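Glucan-binding protein C, GbpC (Streptococcus mutans UA159, PDB 5UQZ) is a cell-wall-linked surface protein that binds calcium and probably glucan, and is thought to mediate sucrose-dependent and sucrose-independent adherence, represented here by a fragment holding its beta-supersandwich. Local coordinates at residues 97-102 and 121-126; 154-159 and 177-182; 200-203 and 209-212; 246-249 and 254-257; 314-319 and 325-330. One frame throughout, in Å; residues are numbered along the deposited sequence.

In the fold
The five contacts follow one another along the chain without nesting or crossing, each closing a loop before the next opens. Interaction 1 joins the end of helix 96-99 to strand 122-127, an outer strand of a four-stranded sheet. Interaction 2 packs strand 151-160 of the large sheet on strand 180-184 of the four-stranded sheet. Interaction 3 closes a loop at the end of strand 194-204, beside strand 151-160. Interaction 4, across the molecule from interaction 1, links strand 245-247 of a three-stranded sheet to the large sheet. Interaction 5 packs strand 312-319 on strand 325-329 and rejoins interaction 2, because strands 180-184 and 325-329 are neighbours.

Interaction 1 of 5, residues 97-102 and 121-126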
# COMPACT_ATOMS: atom_id res chain seq x y z
N LEU A 97 10.73 1.04 -11.63
CA LEU A 97 9.95 0.83 -12.85
C LEU A 97 10.73 0.05 -13.88
O LEU A 97 10.16 -0.82 -14.55
CB LEU A 97 9.45 2.12 -13.44
CG LEU A 97 8.39 2.85 -12.58
CD1 LEU A 97 7.79 4.02 -13.32
CD2 LEU A 97 7.30 1.87 -12.13
N GLN A 98 12.05 0.27 -13.96
CA GLN A 98 12.85 -0.53 -14.88
C GLN A 98 13.02 -1.95 -14.38
O GLN A 98 13.08 -2.88 -15.20
CB GLN A 98 14.22 0.08 -15.10
CG GLN A 98 14.23 1.37 -15.93
CD GLN A 98 13.64 1.26 -17.37
OE1 GLN A 98 13.33 0.18 -17.88
NE2 GLN A 98 13.48 2.41 -18.01
N GLN A 99 13.12 -2.15 -13.07
CA GLN A 99 13.20 -3.51 -12.54
C GLN A 99 11.99 -4.33 -12.93
O GLN A 99 12.10 -5.55 -13.08
CB GLN A 99 13.32 -3.44 -11.03
CG GLN A 99 13.69 -4.70 -10.38
CD GLN A 99 14.12 -4.43 -8.95
OE1 GLN A 99 14.77 -3.41 -8.65
NE2 GLN A 99 13.77 -5.32 -8.07
N TYR A 100 10.83 -3.70 -13.09
CA TYR A 100 9.62 -4.40 -13.48
C TYR A 100 9.31 -4.22 -14.95
O TYR A 100 8.22 -4.60 -15.39
CB TYR A 100 8.45 -4.00 -12.59
CG TYR A 100 8.57 -4.66 -11.22
CD1 TYR A 100 8.02 -5.93 -10.99
CD2 TYR A 100 9.28 -4.04 -10.19
CE1 TYR A 100 8.13 -6.52 -9.74
CE2 TYR A 100 9.40 -4.62 -8.95
CZ TYR A 100 8.85 -5.90 -8.74
OH TYR A 100 8.93 -6.48 -7.50
N ASN A 101 10.25 -3.70 -15.73
CA ASN A 101 10.05 -3.60 -17.17
C ASN A 101 10.33 -4.97 -17.78
O ASN A 101 11.48 -5.34 -18.00
CB ASN A 101 10.94 -2.53 -17.76
CG ASN A 101 10.72 -2.37 -19.24
OD1 ASN A 101 10.01 -3.18 -19.86
ND2 ASN A 101 11.28 -1.32 -19.83
N THR A 102 9.27 -5.75 -18.03
CA THR A 102 9.44 -7.10 -18.56
C THR A 102 10.09 -7.12 -19.94
O THR A 102 10.58 -8.18 -20.36
CB THR A 102 8.10 -7.85 -18.54
OG1 THR A 102 7.06 -7.00 -19.07
CG2 THR A 102 7.70 -8.22 -17.11
N ASP A 121 12.95 -14.03 0.29
CA ASP A 121 12.08 -13.50 -0.75
C ASP A 121 12.43 -14.15 -2.08
O ASP A 121 13.60 -14.37 -2.39
CB ASP A 121 12.26 -11.98 -0.86
CG ASP A 121 11.89 -11.21 0.39
OD1 ASP A 121 11.15 -11.72 1.27
OD2 ASP A 121 12.31 -10.05 0.47
N THR A 122 11.41 -14.45 -2.88
CA THR A 122 11.58 -15.24 -4.10
C THR A 122 11.05 -14.47 -5.30
O THR A 122 10.02 -13.81 -5.20
CB THR A 122 10.78 -16.55 -3.89
OG1 THR A 122 11.37 -17.26 -2.78
CG2 THR A 122 10.81 -17.47 -5.09
N TRP A 123 11.69 -14.56 -6.44
CA TRP A 123 11.28 -13.84 -7.65
C TRP A 123 10.89 -14.83 -8.73
O TRP A 123 11.61 -15.83 -8.95
CB TRP A 123 12.46 -13.01 -8.17
CG TRP A 123 12.78 -11.76 -7.42
CD1 TRP A 123 13.55 -11.66 -6.27
CD2 TRP A 123 12.41 -10.43 -7.77
NE1 TRP A 123 13.67 -10.33 -5.91
CE2 TRP A 123 12.99 -9.56 -6.82
CE3 TRP A 123 11.65 -9.89 -8.81
CZ2 TRP A 123 12.83 -8.18 -6.89
CZ3 TRP A 123 11.49 -8.53 -8.88
CH2 TRP A 123 12.06 -7.69 -7.92
N PHE A 124 9.82 -14.53 -9.45
CA PHE A 124 9.38 -15.40 -10.53
C PHE A 124 8.46 -14.62 -11.45
O PHE A 124 7.95 -13.55 -11.10
CB PHE A 124 8.67 -16.68 -10.03
CG PHE A 124 7.59 -16.45 -9.01
CD1 PHE A 124 6.31 -16.10 -9.39
CD2 PHE A 124 7.88 -16.59 -7.66
CE1 PHE A 124 5.31 -15.91 -8.41
CE2 PHE A 124 6.90 -16.41 -6.70
CZ PHE A 124 5.61 -16.07 -7.10
N LYS A 125 8.24 -15.17 -12.64
CA LYS A 125 7.25 -14.64 -13.56
C LYS A 125 5.98 -15.46 -13.40
O LYS A 125 6.02 -16.69 -13.40
CB LYS A 125 7.80 -14.82 -14.98
CG LYS A 125 7.05 -14.17 -16.10
CD LYS A 125 7.37 -14.80 -17.46
CE LYS A 125 8.82 -14.72 -17.76
NZ LYS A 125 9.09 -15.05 -19.21
N MET A 126 4.86 -14.78 -13.24
CA MET A 126 3.57 -15.45 -13.30
C MET A 126 3.03 -15.44 -14.72
O MET A 126 3.37 -14.56 -15.53
CB MET A 126 2.56 -14.75 -12.39
CG MET A 126 2.81 -14.97 -10.90
SD MET A 126 1.62 -14.19 -9.83
CE MET A 126 0.28 -15.36 -9.88
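Trp123 meets Tyr100 and Gln99 at one corner of its indole, and no flat group lies squarely over another. The six-membered ring of Trp123 and the ring of Tyr100 have their centroids 5.6 Å apart and meet obliquely, their planes inclined by 33°. Tyr100 brings its phenolic end: CZ lies 3.7 Å from Trp123 CZ3, and the hydroxyl OH sits 3.4 Å from Trp123 CH2. The same corner of the indole receives the amide of Gln99, also obliquely, its plane turned 41° from the ring. NE2 of Gln99 is modelled closer to Trp123 CH2 than van der Waals contact, so the exact position of the amide end is doubtful. The glutamine chain runs out extended (chi1 -168°) and crosses the tryptophan at about a right angle. Tyr100 is the first non-helical residue after helix 96-99. This helix end packs over a face of the four-stranded sheet, with Trp123 as its contact on strand 122-127: Tyr100 stacks on Phe181 of strand 180-184, and both Tyr100 and Trp123 touch Asn171 of strand 167-172. Trp123 also touches Leu83 of strand 82-83, to which its backbone is hydrogen-bonded.

Interaction 2 of 5, residues 154-159 and 177-182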
# COMPACT_ATOMS: atom_id res chain seq x y z
N ILE A 154 -1.62 -19.08 0.66
CA ILE A 154 -2.17 -18.06 -0.22
C ILE A 154 -2.07 -18.56 -1.63
O ILE A 154 -0.97 -18.89 -2.11
CB ILE A 154 -1.47 -16.68 -0.04
CG1 ILE A 154 -1.45 -16.29 1.44
CG2 ILE A 154 -2.22 -15.65 -0.91
CD1 ILE A 154 -0.83 -14.91 1.71
N ASN A 155 -3.21 -18.60 -2.33
CA ASN A 155 -3.23 -18.88 -3.75
C ASN A 155 -3.30 -17.57 -4.51
O ASN A 155 -4.00 -16.65 -4.09
CB ASN A 155 -4.48 -19.72 -4.08
CG ASN A 155 -4.41 -21.10 -3.49
OD1 ASN A 155 -3.33 -21.59 -3.13
ND2 ASN A 155 -5.55 -21.72 -3.28
N TYR A 156 -2.56 -17.51 -5.62
CA TYR A 156 -2.53 -16.32 -6.47
C TYR A 156 -2.73 -16.76 -7.91
O TYR A 156 -2.11 -17.74 -8.37
CB TYR A 156 -1.14 -15.63 -6.42
CG TYR A 156 -0.66 -15.25 -5.05
CD1 TYR A 156 0.09 -16.11 -4.26
CD2 TYR A 156 -0.84 -13.95 -4.60
CE1 TYR A 156 0.64 -15.72 -3.03
CE2 TYR A 156 -0.31 -13.53 -3.36
CZ TYR A 156 0.45 -14.41 -2.60
OH TYR A 156 0.94 -13.98 -1.40
N THR A 157 -3.53 -15.99 -8.65
CA THR A 157 -3.73 -16.25 -10.09
C THR A 157 -3.67 -14.91 -10.82
O THR A 157 -4.45 -14.00 -10.52
CB THR A 157 -5.10 -16.89 -10.37
OG1 THR A 157 -5.21 -18.07 -9.59
CG2 THR A 157 -5.22 -17.26 -11.85
N LEU A 158 -2.78 -14.84 -11.81
CA LEU A 158 -2.71 -13.64 -12.66
C LEU A 158 -3.81 -13.76 -13.72
O LEU A 158 -3.82 -14.74 -14.48
CB LEU A 158 -1.34 -13.59 -13.31
CG LEU A 158 -1.08 -12.36 -14.20
CD1 LEU A 158 -1.00 -11.06 -13.39
CD2 LEU A 158 0.21 -12.54 -15.00
N ASN A 159 -4.75 -12.81 -13.75
CA ASN A 159 -5.86 -12.90 -14.70
C ASN A 159 -5.57 -12.13 -15.99
O ASN A 159 -6.16 -12.42 -17.03
CB ASN A 159 -7.14 -12.30 -14.10
CG ASN A 159 -7.51 -13.00 -12.82
OD1 ASN A 159 -7.59 -14.25 -12.78
ND2 ASN A 159 -7.69 -12.23 -11.76
N THR A 177 2.64 -11.33 5.43
CA THR A 177 1.97 -10.07 5.70
C THR A 177 2.44 -8.98 4.79
O THR A 177 1.81 -7.90 4.76
CB THR A 177 2.15 -9.67 7.18
OG1 THR A 177 3.50 -9.29 7.42
CG2 THR A 177 1.67 -10.73 8.14
N LYS A 178 3.52 -9.21 4.01
CA LYS A 178 3.98 -8.26 3.00
C LYS A 178 3.45 -8.63 1.61
O LYS A 178 3.50 -7.82 0.69
CB LYS A 178 5.51 -8.23 2.98
CG LYS A 178 6.09 -7.65 4.26
CD LYS A 178 7.61 -7.86 4.31
CE LYS A 178 8.39 -7.18 3.19
NZ LYS A 178 9.83 -7.49 3.40
N THR A 179 2.93 -9.85 1.45
CA THR A 179 2.23 -10.31 0.25
C THR A 179 3.11 -10.24 -1.00
O THR A 179 4.07 -11.00 -1.06
CB THR A 179 0.85 -9.65 0.11
OG1 THR A 179 0.22 -9.47 1.39
CG2 THR A 179 -0.06 -10.49 -0.76
N ILE A 180 2.81 -9.39 -1.99
CA ILE A 180 3.48 -9.49 -3.28
C ILE A 180 3.71 -8.10 -3.86
O ILE A 180 2.87 -7.20 -3.75
CB ILE A 180 2.56 -10.35 -4.14
CG1 ILE A 180 3.06 -10.72 -5.46
CG2 ILE A 180 1.23 -9.71 -4.45
CD1 ILE A 180 1.90 -11.51 -6.22
N PHE A 181 4.84 -7.98 -4.56
CA PHE A 181 5.14 -6.81 -5.39
C PHE A 181 5.16 -7.32 -6.82
O PHE A 181 5.90 -8.25 -7.13
CB PHE A 181 6.47 -6.19 -4.97
CG PHE A 181 6.64 -4.78 -5.38
CD1 PHE A 181 7.06 -3.84 -4.46
CD2 PHE A 181 6.48 -4.39 -6.70
CE1 PHE A 181 7.26 -2.51 -4.82
CE2 PHE A 181 6.68 -3.02 -7.07
CZ PHE A 181 7.03 -2.12 -6.13
N ILE A 182 4.27 -6.81 -7.67
CA ILE A 182 4.10 -7.33 -9.04
C ILE A 182 4.15 -6.18 -10.04
O ILE A 182 3.72 -5.05 -9.75
CB ILE A 182 2.80 -8.16 -9.11
CG1 ILE A 182 2.62 -8.82 -10.46
CG2 ILE A 182 1.55 -7.35 -8.76
CD1 ILE A 182 1.54 -9.90 -10.50
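Tyr156 and Thr179 carry most of this contact, a face-to-face packing of two antiparallel sheets of the beta-supersandwich. Strand 151-160 belongs to the large sheet and strand 180-184 to the four-stranded one; the CA atoms of Tyr156 and Ile180 are 9.6 Å apart, a separation bridged by side chains alone, as expected between the layers of a sandwich.

Tyr156 buries the largest area. Its ring reaches across the interface, and the methyl CG2 of Thr179 comes to its edge, near the ring plane, 3.7 Å from the phenolic OH. That methyl points at the ring because CG2 lies opposite the backbone N, which leaves OG1 beside the nitrogen and directed to a different partner, the backbone N of Thr331. The tyrosine hydroxyl likewise has a polar partner of its own, the OH of Tyr136 on strand 132-137, so that two buried hydroxyls are satisfied outside the interface while their carbon neighbours pack within it. On one face of the Tyr156 ring lies CG2 of Ile154 from the same strand, 3.4 Å above the plane and displaced to the rim.

Ile180 makes the next contact. It passes Tyr156 in the opposite direction, with an extended chain (chi1 -174°, chi2 -176°) that delivers CD1 obliquely to the ring, 4.0 Å from CD2 of Tyr156. Ile182, two residues on, repeats the reach farther along the strand, again through its terminal methyl: CD1 of Ile182 ends 4.0 Å from CD1 of Leu158.

Interaction 3 of 5, residues 200-203 and 209-212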
# COMPACT_ATOMS: atom_id res chain seq x y z
N GLN A 200 -6.52 -15.89 -2.56
CA GLN A 200 -7.31 -16.44 -1.47
C GLN A 200 -6.36 -16.85 -0.36
O GLN A 200 -5.36 -17.52 -0.63
CB GLN A 200 -8.16 -17.64 -1.92
CG GLN A 200 -9.06 -18.11 -0.82
CD GLN A 200 -10.01 -19.25 -1.25
OE1 GLN A 200 -9.81 -19.88 -2.29
NE2 GLN A 200 -11.01 -19.51 -0.44
N ILE A 201 -6.67 -16.45 0.88
CA ILE A 201 -5.83 -16.72 2.05
C ILE A 201 -6.54 -17.70 2.96
O ILE A 201 -7.73 -17.53 3.26
CB ILE A 201 -5.59 -15.41 2.81
CG1 ILE A 201 -4.92 -14.35 1.92
CG2 ILE A 201 -4.75 -15.70 4.07
CD1 ILE A 201 -4.92 -12.94 2.55
N ILE A 202 -5.81 -18.72 3.41
CA ILE A 202 -6.33 -19.68 4.37
C ILE A 202 -5.36 -19.70 5.56
O ILE A 202 -4.14 -19.84 5.37
CB ILE A 202 -6.46 -21.09 3.77
CG1 ILE A 202 -7.45 -21.10 2.59
CG2 ILE A 202 -6.92 -22.07 4.84
CD1 ILE A 202 -7.50 -22.41 1.88
N PHE A 203 -5.91 -19.54 6.77
CA PHE A 203 -5.13 -19.64 7.99
C PHE A 203 -5.34 -21.01 8.61
O PHE A 203 -6.45 -21.54 8.58
CB PHE A 203 -5.58 -18.56 8.99
CG PHE A 203 -5.47 -17.15 8.45
CD1 PHE A 203 -4.21 -16.53 8.36
CD2 PHE A 203 -6.59 -16.44 8.05
CE1 PHE A 203 -4.09 -15.22 7.92
CE2 PHE A 203 -6.46 -15.13 7.63
CZ PHE A 203 -5.24 -14.51 7.56
N ASN A 209 -5.59 -27.64 11.04
CA ASN A 209 -6.87 -27.48 10.34
C ASN A 209 -7.10 -26.05 9.92
O ASN A 209 -6.66 -25.09 10.56
CB ASN A 209 -8.02 -27.98 11.19
CG ASN A 209 -8.04 -29.53 11.26
OD1 ASN A 209 -8.04 -30.07 12.33
ND2 ASN A 209 -7.99 -30.23 10.10
N GLU A 210 -7.81 -25.91 8.82
CA GLU A 210 -8.19 -24.58 8.35
C GLU A 210 -9.09 -23.90 9.38
O GLU A 210 -9.98 -24.52 9.94
CB GLU A 210 -8.93 -24.69 7.01
CG GLU A 210 -8.10 -25.33 5.93
CD GLU A 210 -8.75 -25.26 4.58
OE1 GLU A 210 -9.87 -24.69 4.43
OE2 GLU A 210 -8.13 -25.74 3.59
N ILE A 211 -8.90 -22.61 9.57
CA ILE A 211 -9.66 -21.84 10.55
C ILE A 211 -10.89 -21.23 9.88
O ILE A 211 -10.79 -20.52 8.87
CB ILE A 211 -8.76 -20.76 11.14
CG1 ILE A 211 -7.68 -21.39 11.96
CG2 ILE A 211 -9.62 -19.82 12.03
CD1 ILE A 211 -6.63 -20.39 12.51
N ASP A 212 -12.06 -21.52 10.46
CA ASP A 212 -13.32 -20.95 10.01
C ASP A 212 -13.40 -19.47 10.39
O ASP A 212 -13.30 -19.12 11.57
CB ASP A 212 -14.43 -21.75 10.70
CG ASP A 212 -15.84 -21.30 10.33
OD1 ASP A 212 -16.03 -20.45 9.46
OD2 ASP A 212 -16.79 -21.84 10.97
O HOH W 1 -8.74 -19.34 7.20
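Ile202 and Glu210 meet side chain to side chain across a short hairpin-like loop after strand 194-204, a connection in which the chain doubles back on the end of an antiparallel strand of the large sheet. The glutamate is extended beyond CG (chi2 -172°) and lies obliquely across the isoleucine, so that its aliphatic part does the packing: CG of Glu210 is 3.6 Å from CG2 of Ile202. The carboxylate runs on over the other branch, OE2 of Glu210 standing 3.8 Å from CD1 of Ile202, which lets an acidic group remain at the solvent-exposed surface while its methylenes cover a hydrophobic residue.

Ile211 turns the other way. With CG1 opposite its own carbonyl carbon (chi1 -68°), its chain lies alongside the carbonyl of Phe203: CG1 of Ile211 is 3.6 Å from Phe203 O, and CD1 reaches CB of Phe203 at 4.1 Å. The phenylalanine ring itself heads away from the loop, with Ile201 CG2 over one face and Phe66 meeting it edge-to-face.

The backbone closes the loop. Ile211 N donates to Phe203 O at 2.9 Å, with an N-H...O angle of 155°, and a water completes the pairing by accepting from Phe203 N and donating to Ile211 O, each bond 2.9 Å long.

Interaction 4 of 5, residues 246-249 and 254-257; sequences FVKI and VDLH
Phe246 presents the edge of its ring to the facing strand. Val254 O lies at that edge, 4.0 Å from CZ of Phe246, and Asp255 OD1 also approaches the edge, 3.6 Å from CE2. CD2 of Phe246 packs against CB of Leu256, the two side chains passing in opposite directions. One ring face carries the backbone N of Lys248, centred above it. The ring lies between strand 245-247, at the margin of a three-stranded sheet, and strand 254-257, which pairs with strand 260-263 in the large antiparallel sheet; a short loop joins the two, and they meet through side chains and waters, not direct backbone hydrogen bonds. Ile261 of strand 260-263 touches both Phe246 and Leu256.

Lys248 crosses Asp255 at about a right angle. Bends at chi2 (67°) and chi4 (-50°) fold its chain over the opposite backbone, bringing CE within 3.3 Å of Val254 O. Its NZ makes a long salt bridge to Asp255 OD2 at 3.7 Å, and a water accepts from NZ and donates to OD2. Asp255 OD1 takes Leu256 N on its anti side at 2.8 Å, so both carboxylate oxygens have partners. At Ile249 another water accepts from Ile249 N and donates to Val254 O.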
# COMPACT_ATOMS: atom_id res chain seq x y z
N PHE A 246 -16.85 -4.95 2.44
CA PHE A 246 -16.09 -3.70 2.54
C PHE A 246 -16.33 -3.04 3.89
O PHE A 246 -17.46 -2.98 4.36
CB PHE A 246 -16.56 -2.75 1.43
CG PHE A 246 -15.90 -1.39 1.45
CD1 PHE A 246 -14.53 -1.23 1.56
CD2 PHE A 246 -16.68 -0.26 1.23
CE1 PHE A 246 -13.96 0.01 1.49
CE2 PHE A 246 -16.10 1.00 1.16
CZ PHE A 246 -14.74 1.14 1.31
N VAL A 247 -15.26 -2.53 4.50
CA VAL A 247 -15.31 -1.68 5.67
C VAL A 247 -14.75 -0.32 5.25
O VAL A 247 -13.53 -0.17 4.99
CB VAL A 247 -14.53 -2.28 6.84
CG1 VAL A 247 -14.56 -1.32 8.01
CG2 VAL A 247 -15.13 -3.66 7.22
N LYS A 248 -15.62 0.70 5.20
CA LYS A 248 -15.22 2.03 4.79
C LYS A 248 -14.39 2.68 5.90
O LYS A 248 -14.76 2.66 7.08
CB LYS A 248 -16.51 2.83 4.52
CG LYS A 248 -16.29 4.34 4.29
CD LYS A 248 -15.54 4.63 3.01
CE LYS A 248 -15.07 6.09 2.87
NZ LYS A 248 -16.07 7.05 3.12
N ILE A 249 -13.31 3.34 5.52
CA ILE A 249 -12.44 4.05 6.48
C ILE A 249 -12.84 5.52 6.48
O ILE A 249 -12.86 6.15 5.42
CB ILE A 249 -10.97 3.90 6.11
CG1 ILE A 249 -10.53 2.40 6.07
CG2 ILE A 249 -10.10 4.73 7.08
CD1 ILE A 249 -10.59 1.73 7.36
N VAL A 254 -11.03 6.27 -0.57
CA VAL A 254 -11.42 4.99 -1.14
C VAL A 254 -12.88 4.68 -0.75
O VAL A 254 -13.24 4.74 0.44
CB VAL A 254 -10.49 3.88 -0.62
CG1 VAL A 254 -10.99 2.50 -1.00
CG2 VAL A 254 -9.10 4.16 -1.13
N ASP A 255 -13.69 4.32 -1.74
CA ASP A 255 -15.06 3.95 -1.48
C ASP A 255 -15.46 2.84 -2.43
O ASP A 255 -14.71 2.45 -3.32
CB ASP A 255 -16.00 5.15 -1.60
CG ASP A 255 -17.15 5.06 -0.57
OD1 ASP A 255 -17.60 3.96 -0.16
OD2 ASP A 255 -17.63 6.12 -0.16
N LEU A 256 -16.69 2.35 -2.24
CA LEU A 256 -17.27 1.31 -3.05
C LEU A 256 -17.86 1.90 -4.33
O LEU A 256 -18.64 2.86 -4.28
CB LEU A 256 -18.37 0.64 -2.24
CG LEU A 256 -19.05 -0.57 -2.87
CD1 LEU A 256 -18.07 -1.74 -3.00
CD2 LEU A 256 -20.25 -0.93 -2.00
N HIS A 257 -17.49 1.31 -5.46
CA HIS A 257 -18.03 1.67 -6.77
C HIS A 257 -18.44 0.37 -7.44
O HIS A 257 -17.61 -0.31 -8.04
CB HIS A 257 -16.99 2.43 -7.57
CG HIS A 257 -16.40 3.57 -6.80
ND1 HIS A 257 -17.10 4.74 -6.53
CD2 HIS A 257 -15.20 3.70 -6.20
CE1 HIS A 257 -16.34 5.54 -5.80
NE2 HIS A 257 -15.17 4.93 -5.60
O HOH W 2 -18.94 6.36 2.09
O HOH W 3 -12.24 3.33 2.74

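Interaction 5 of 5, residues 314-319 and 325-330; sequences FTVGGN and TTIWFA
Phe314 and Phe329 form an offset (parallel-displaced) stack at one end of this contact between two sheets of the beta-supersandwich, where strand 312-319 of the large sheet packs on strand 325-329 of the four-stranded one. The two strands run roughly antiparallel, at 147°, with their axes 7.1 Å apart at closest approach, but they belong to different layers and meet through side chains.

In the aromatic contact the centroids are 4.3 Å apart and the planes only 13° from parallel. Each ring is displaced far enough that the partner's CB also lies over its face; CB of Phe329 stands 3.7 Å from the centroid of the Phe314 ring, nearly along the normal. Phe314 achieves this by placing CG between its backbone N and carbonyl carbon (chi1 68°), whereas the CG of Phe329 is opposite its nitrogen.

Aliphatic packing continues the layer. Val316 CG1 touches both Ile327 CG2, at 3.6 Å, and Thr325 CG2, and the same Ile327 methyl reaches CE1 of Phe314. Ile327 also packs on Glu237, a calcium ligand, and its side chain comes within about 4 Å of the bound ion, nearest atoms counted, so this core directly backs the metal site.

Polar links gather at the other end, where the CA atoms of Asn319 and Thr325 are 6.5 Å apart. Asn319 OD1 is hydrogen-bonded to His235 ND1 and Thr325 OG1 to Thr186 OG1, while two waters bridge the segments: one accepts from Asn319 ND2 and Thr326 N, and the other accepts from Asn319 N and lies 2.6 Å from Thr325 OG1.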
# COMPACT_ATOMS: atom_id res chain seq x y z
N PHE A 314 -7.22 -7.98 -6.84
CA PHE A 314 -6.73 -6.62 -6.95
C PHE A 314 -6.31 -6.35 -8.38
O PHE A 314 -5.89 -7.27 -9.11
CB PHE A 314 -5.60 -6.32 -5.97
CG PHE A 314 -4.28 -7.05 -6.21
CD1 PHE A 314 -3.35 -6.51 -7.12
CD2 PHE A 314 -3.94 -8.16 -5.48
CE1 PHE A 314 -2.13 -7.13 -7.32
CE2 PHE A 314 -2.69 -8.78 -5.68
CZ PHE A 314 -1.78 -8.26 -6.59
N THR A 315 -6.44 -5.09 -8.79
CA THR A 315 -6.02 -4.70 -10.12
C THR A 315 -5.29 -3.37 -10.09
O THR A 315 -5.52 -2.52 -9.22
CB THR A 315 -7.18 -4.62 -11.16
OG1 THR A 315 -8.01 -3.50 -10.88
CG2 THR A 315 -8.06 -5.86 -11.14
N VAL A 316 -4.45 -3.17 -11.09
CA VAL A 316 -3.77 -1.90 -11.30
C VAL A 316 -3.65 -1.68 -12.79
O VAL A 316 -3.25 -2.59 -13.54
CB VAL A 316 -2.41 -1.82 -10.56
CG1 VAL A 316 -1.48 -2.98 -10.95
CG2 VAL A 316 -1.76 -0.48 -10.78
N GLY A 317 -3.98 -0.48 -13.25
CA GLY A 317 -3.89 -0.18 -14.67
C GLY A 317 -4.06 1.31 -14.89
O GLY A 317 -4.28 2.07 -13.95
N GLY A 318 -3.93 1.72 -16.15
CA GLY A 318 -4.11 3.11 -16.53
C GLY A 318 -2.85 3.85 -16.91
O GLY A 318 -2.94 5.00 -17.36
N ASN A 319 -1.66 3.25 -16.74
CA ASN A 319 -0.44 3.92 -17.17
C ASN A 319 -0.43 4.07 -18.68
O ASN A 319 -0.98 3.24 -19.41
CB ASN A 319 0.78 3.06 -16.84
CG ASN A 319 1.14 3.11 -15.37
OD1 ASN A 319 0.28 3.43 -14.52
ND2 ASN A 319 2.33 2.70 -15.02
N THR A 325 3.85 -0.83 -15.24
CA THR A 325 2.80 -0.83 -14.22
C THR A 325 3.26 -1.69 -13.06
O THR A 325 3.66 -2.84 -13.26
CB THR A 325 1.53 -1.44 -14.80
OG1 THR A 325 1.08 -0.61 -15.89
CG2 THR A 325 0.40 -1.51 -13.79
N THR A 326 3.19 -1.15 -11.84
CA THR A 326 3.59 -1.87 -10.63
C THR A 326 2.57 -1.66 -9.53
O THR A 326 1.90 -0.63 -9.49
CB THR A 326 4.96 -1.39 -10.13
OG1 THR A 326 4.91 0.00 -9.83
CG2 THR A 326 6.05 -1.63 -11.17
N ILE A 327 2.56 -2.59 -8.58
CA ILE A 327 1.83 -2.42 -7.33
C ILE A 327 2.48 -3.30 -6.29
O ILE A 327 2.80 -4.48 -6.55
CB ILE A 327 0.32 -2.74 -7.47
CG1 ILE A 327 -0.43 -2.37 -6.18
CG2 ILE A 327 0.06 -4.16 -7.89
CD1 ILE A 327 -1.99 -2.56 -6.29
N TRP A 328 2.65 -2.77 -5.07
CA TRP A 328 2.99 -3.57 -3.91
C TRP A 328 1.67 -3.77 -3.19
O TRP A 328 1.17 -2.85 -2.53
CB TRP A 328 3.99 -2.88 -3.01
CG TRP A 328 4.40 -3.70 -1.83
CD1 TRP A 328 3.90 -4.94 -1.41
CD2 TRP A 328 5.46 -3.40 -0.94
NE1 TRP A 328 4.53 -5.35 -0.28
CE2 TRP A 328 5.51 -4.44 0.02
CE3 TRP A 328 6.34 -2.32 -0.83
CZ2 TRP A 328 6.43 -4.45 1.07
CZ3 TRP A 328 7.26 -2.34 0.19
CH2 TRP A 328 7.29 -3.40 1.13
N PHE A 329 1.05 -4.94 -3.38
CA PHE A 329 -0.23 -5.20 -2.73
C PHE A 329 0.04 -6.04 -1.51
O PHE A 329 0.54 -7.16 -1.63
CB PHE A 329 -1.17 -5.97 -3.68
CG PHE A 329 -2.50 -6.21 -3.04
CD1 PHE A 329 -3.47 -5.23 -3.04
CD2 PHE A 329 -2.74 -7.40 -2.37
CE1 PHE A 329 -4.68 -5.44 -2.37
CE2 PHE A 329 -3.95 -7.60 -1.72
CZ PHE A 329 -4.92 -6.62 -1.72
N ALA A 330 -0.35 -5.52 -0.36
CA ALA A 330 -0.23 -6.26 0.88
C ALA A 330 -1.59 -6.26 1.56
O ALA A 330 -2.36 -5.30 1.43
CB ALA A 330 0.84 -5.70 1.81
O HOH W 4 -1.31 0.39 -16.43
O HOH W 5 3.21 1.93 -12.22